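Local coordinates for protein endopolygalacturonase (Chondrostereum purpureum, PDB 1K5C) that probably hydrolyses the alpha-1,4-galacturonosyl linkages inside polygalacturonan chains, as a beta-helical endopolygalacturonase of glycoside hydrolase family 28, at residues L115-Q120 with H150-F155; P97-K102 with A121-P126. One frame throughout, in Å; residues are numbered along the deposited sequence.

Contact 1: L115-Q120 with H150-F155; sequences LNSPAQ and HNTDGF
A119 and T152 bring two irregular loops together, with 4.3 Å between their CA atoms. T152 is the centre of an inverse gamma turn, and its CA-H points at A119 O over 3.4 Å from CA to O. The methyl CG2 of T152 lies 3.7 Å from the same A119 O, while T152 OG1 bonds to Q172. The side chain of Q120 does most of the touching. Its CG lies anti to the carbonyl carbon (chi1 -67°), which sets it 3.3 Å from N151 O and 3.7 Å from D153 CG. The chain then bends at chi2, and NE2 sits 3.8 Å from N151 CB. The Q120 and N151 side chains run side by side, their amide planes 15° apart. N151 OD1 accepts from T90 N, and Q120 NE2 bonds to T90 OG1. A water accepts from Q120 NE2 and donates to D153 OD2. An alanine at Q120 would probably leave that water and T90 OG1 without their amide partner and open a gap beside D153 and N151. N151 binds galacturonate in another crystal structure of this protein. D153 lies close to the carboxylates of D173 and D156, so Q120 packs its aliphatic CG against one member of an acidic cluster.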
# COMPACT_ATOMS: atom_id res chain seq x y z
N LEU A 115 5.98 -4.90 -12.53
CA LEU A 115 6.64 -6.20 -12.41
C LEU A 115 8.02 -5.99 -11.75
O LEU A 115 8.85 -5.20 -12.25
CB LEU A 115 6.82 -6.78 -13.81
CG LEU A 115 7.63 -8.09 -13.88
CD1 LEU A 115 6.91 -9.25 -13.15
CD2 LEU A 115 7.86 -8.49 -15.33
N ASN A 116 8.26 -6.69 -10.65
CA ASN A 116 9.60 -6.71 -10.04
C ASN A 116 10.15 -5.30 -9.75
O ASN A 116 11.22 -4.90 -10.22
CB ASN A 116 10.55 -7.56 -10.87
CG ASN A 116 10.01 -8.98 -10.99
OD1 ASN A 116 9.34 -9.47 -10.06
ND2 ASN A 116 10.33 -9.63 -12.10
N SER A 117 9.42 -4.56 -8.91
CA SER A 117 9.97 -3.31 -8.40
C SER A 117 11.24 -3.59 -7.57
O SER A 117 11.32 -4.58 -6.86
CB SER A 117 8.93 -2.57 -7.56
OG SER A 117 8.48 -3.34 -6.44
N PRO A 118 12.23 -2.66 -7.61
CA PRO A 118 13.41 -2.84 -6.74
C PRO A 118 13.04 -2.91 -5.28
O PRO A 118 13.65 -3.73 -4.55
CB PRO A 118 14.31 -1.65 -7.09
CG PRO A 118 13.96 -1.37 -8.57
CD PRO A 118 12.42 -1.58 -8.60
N ALA A 119 12.13 -2.07 -4.84
CA ALA A 119 11.62 -2.07 -3.44
C ALA A 119 10.18 -1.56 -3.54
O ALA A 119 9.36 -2.19 -4.22
CB ALA A 119 12.56 -1.32 -2.51
N GLN A 120 9.86 -0.45 -2.89
CA GLN A 120 8.46 -0.04 -2.83
C GLN A 120 7.97 0.26 -4.25
O GLN A 120 8.64 0.93 -5.05
CB GLN A 120 8.28 1.22 -1.96
CG GLN A 120 8.59 0.98 -0.47
CD GLN A 120 10.06 1.14 -0.10
OE1 GLN A 120 10.96 1.12 -0.94
NE2 GLN A 120 10.36 1.21 1.21
N HIS A 150 12.32 -7.35 -0.63
CA HIS A 150 12.16 -6.77 0.71
C HIS A 150 11.67 -5.33 0.55
O HIS A 150 12.08 -4.64 -0.39
CB HIS A 150 13.54 -6.81 1.43
CG HIS A 150 13.40 -6.79 2.88
ND1 HIS A 150 13.15 -7.97 3.57
CD2 HIS A 150 13.50 -5.79 3.80
CE1 HIS A 150 13.07 -7.66 4.86
NE2 HIS A 150 13.26 -6.37 5.04
N ASN A 151 10.79 -4.88 1.45
CA ASN A 151 10.25 -3.52 1.36
C ASN A 151 9.55 -3.30 0.00
O ASN A 151 9.50 -2.17 -0.49
CB ASN A 151 11.26 -2.41 1.62
CG ASN A 151 11.94 -2.56 2.98
OD1 ASN A 151 13.17 -2.78 3.07
ND2 ASN A 151 11.19 -2.43 4.03
N THR A 152 8.94 -4.37 -0.52
CA THR A 152 8.27 -4.32 -1.82
C THR A 152 6.79 -3.96 -1.69
O THR A 152 5.90 -4.57 -2.31
CB THR A 152 8.47 -5.65 -2.55
OG1 THR A 152 8.25 -6.72 -1.60
CG2 THR A 152 9.88 -5.73 -3.17
N ASP A 153 6.53 -2.88 -0.92
CA ASP A 153 5.16 -2.43 -0.69
C ASP A 153 4.42 -2.27 -2.02
O ASP A 153 4.94 -1.72 -2.99
CB ASP A 153 5.13 -1.03 -0.03
CG ASP A 153 5.87 -0.91 1.28
OD1 ASP A 153 6.78 -1.71 1.58
OD2 ASP A 153 5.54 0.07 2.01
N GLY A 154 3.16 -2.71 -2.05
CA GLY A 154 2.37 -2.53 -3.28
C GLY A 154 2.03 -1.05 -3.55
O GLY A 154 2.43 -0.49 -4.59
N PHE A 155 1.31 -0.49 -2.59
CA PHE A 155 0.87 0.91 -2.67
C PHE A 155 1.22 1.60 -1.36
O PHE A 155 0.79 1.13 -0.29
CB PHE A 155 -0.67 1.01 -2.85
CG PHE A 155 -1.17 0.27 -4.07
CD1 PHE A 155 -1.23 0.91 -5.32
CD2 PHE A 155 -1.59 -1.06 -3.98
CE1 PHE A 155 -1.69 0.21 -6.43
CE2 PHE A 155 -2.04 -1.74 -5.08
CZ PHE A 155 -2.08 -1.14 -6.33
O HOH W 1 14.22 -4.68 -2.06
O HOH W 2 7.70 1.80 2.89

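Contact 2: P97-K102 with A121-P126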
# COMPACT_ATOMS: atom_id res chain seq x y z
N PRO A 97 16.37 1.73 -6.00
CA PRO A 97 15.58 2.87 -6.42
C PRO A 97 14.13 2.71 -5.91
O PRO A 97 13.48 1.70 -6.21
CB PRO A 97 15.66 2.81 -7.95
CG PRO A 97 16.94 2.04 -8.26
CD PRO A 97 16.99 1.01 -7.12
N HIS A 98 13.66 3.71 -5.16
CA HIS A 98 12.31 3.58 -4.60
C HIS A 98 11.74 4.98 -4.36
O HIS A 98 12.54 5.92 -4.11
CB HIS A 98 12.28 2.76 -3.31
CG HIS A 98 12.97 3.43 -2.15
ND1 HIS A 98 12.35 4.09 -1.12
CD2 HIS A 98 14.33 3.53 -1.93
CE1 HIS A 98 13.29 4.55 -0.28
NE2 HIS A 98 14.44 4.23 -0.76
N PRO A 99 10.43 5.14 -4.40
CA PRO A 99 9.48 4.17 -4.99
C PRO A 99 9.82 3.98 -6.46
O PRO A 99 10.58 4.76 -7.06
CB PRO A 99 8.12 4.87 -4.79
CG PRO A 99 8.46 6.33 -4.92
CD PRO A 99 9.81 6.46 -4.22
N PHE A 100 9.21 2.95 -7.08
CA PHE A 100 9.42 2.74 -8.51
C PHE A 100 8.62 3.77 -9.30
O PHE A 100 9.17 4.53 -10.11
CB PHE A 100 9.12 1.27 -8.81
CG PHE A 100 9.29 0.84 -10.25
CD1 PHE A 100 10.09 1.53 -11.16
CD2 PHE A 100 8.63 -0.31 -10.68
CE1 PHE A 100 10.20 1.07 -12.47
CE2 PHE A 100 8.73 -0.77 -11.97
CZ PHE A 100 9.52 -0.07 -12.90
N LEU A 101 7.28 3.74 -9.09
CA LEU A 101 6.37 4.68 -9.71
C LEU A 101 5.85 5.67 -8.67
O LEU A 101 5.61 5.31 -7.52
CB LEU A 101 5.13 3.97 -10.28
CG LEU A 101 5.26 3.25 -11.60
CD1 LEU A 101 6.21 2.15 -11.60
CD2 LEU A 101 3.88 2.79 -12.07
N LYS A 102 5.61 6.90 -9.15
CA LYS A 102 4.94 7.95 -8.35
C LYS A 102 3.80 8.50 -9.18
O LYS A 102 3.99 8.90 -10.32
CB LYS A 102 5.94 9.08 -8.02
CG LYS A 102 5.35 10.32 -7.39
CD LYS A 102 4.73 9.98 -6.07
CE LYS A 102 5.18 10.86 -4.96
NZ LYS A 102 4.50 10.51 -3.67
N ALA A 121 6.75 -0.25 -4.58
CA ALA A 121 6.30 -0.23 -5.98
C ALA A 121 5.64 1.07 -6.38
O ALA A 121 6.19 1.79 -7.23
CB ALA A 121 5.40 -1.45 -6.23
N ILE A 122 4.47 1.37 -5.83
CA ILE A 122 3.69 2.55 -6.29
C ILE A 122 3.44 3.50 -5.11
O ILE A 122 2.81 3.14 -4.13
CB ILE A 122 2.35 2.13 -6.92
CG1 ILE A 122 2.58 1.14 -8.05
CG2 ILE A 122 1.56 3.36 -7.36
CD1 ILE A 122 1.29 0.58 -8.66
N SER A 123 3.99 4.72 -5.25
CA SER A 123 3.74 5.79 -4.29
C SER A 123 2.64 6.70 -4.82
O SER A 123 2.69 7.13 -5.99
CB SER A 123 5.05 6.57 -4.10
OG SER A 123 4.81 7.72 -3.31
N VAL A 124 1.65 6.96 -3.99
CA VAL A 124 0.45 7.70 -4.37
C VAL A 124 0.40 8.98 -3.58
O VAL A 124 0.35 8.96 -2.32
CB VAL A 124 -0.79 6.84 -4.10
CG1 VAL A 124 -2.06 7.57 -4.49
CG2 VAL A 124 -0.64 5.48 -4.80
N GLY A 125 0.30 10.10 -4.27
CA GLY A 125 0.04 11.40 -3.63
C GLY A 125 1.12 12.41 -3.86
O GLY A 125 2.26 12.06 -4.23
N PRO A 126 0.83 13.67 -3.57
CA PRO A 126 -0.49 14.16 -3.13
C PRO A 126 -1.45 14.26 -4.30
O PRO A 126 -1.08 14.16 -5.47
CB PRO A 126 -0.18 15.56 -2.57
CG PRO A 126 1.06 16.00 -3.28
CD PRO A 126 1.83 14.77 -3.62
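K102 and S123 stand next to each other on one face of two parallel strands and join by their polar ends. CG of K102 lies anti to the backbone N (chi1 171°). The chain then bends at chi2 and chi3 and swings over S123. There NZ donates to S123 OG at 2.8 Å and to G125 O, also at 2.8 Å. The ammonium approaches the G125 carbonyl from a position tilted 28° out of its plane. S123 OG is itself anti to the backbone N (chi1 173°), which puts it where K102 NZ can reach it. The CB of S123 meets the ring of P99, 3.5 Å from CG. P99 follows a cis peptide bond. On the other face L101 and I122 are paired, with L101 CB 4.4 Å from I122 CG1. Within its own segment L101 lays CD1 over a face of the F100 ring, toward the rim. The F100 ring also meets F51 edge to face.

The backbones hold this register. L101 N donates almost straight to A121 O at 2.9 Å, and S123 N donates to L101 O at 2.9 Å. F100 N adds a weak bond to A121 O. The backbone angles of G125 would jam a CB against the preceding carbonyl. L101 and I122 both touch V114 of strand 108-115, across the interior. Such strands, one per coil, stack into one of the parallel sheets of the right-handed parallel beta-helix of family 28.

From the N terminus, the chain first passes 97-102, which enters strand 101-104. It then runs through strand 108-115 into the loop 115-120 and on into 121-126. Contact 2 closes this turn by setting strand 122-127 beside strand 101-104. The chain continues through strand 130-139 to 150-155, where contact 1 closes the next turn against the loop 115-120. The two closures cross, because 115-120 lies between the segments of contact 2 and 121-126 between those of contact 1. They also touch: Q120 O is probably bonded to F100 N, and D153 O to A121 N. Three successive coils are thus tied together, near residues that bind galacturonate.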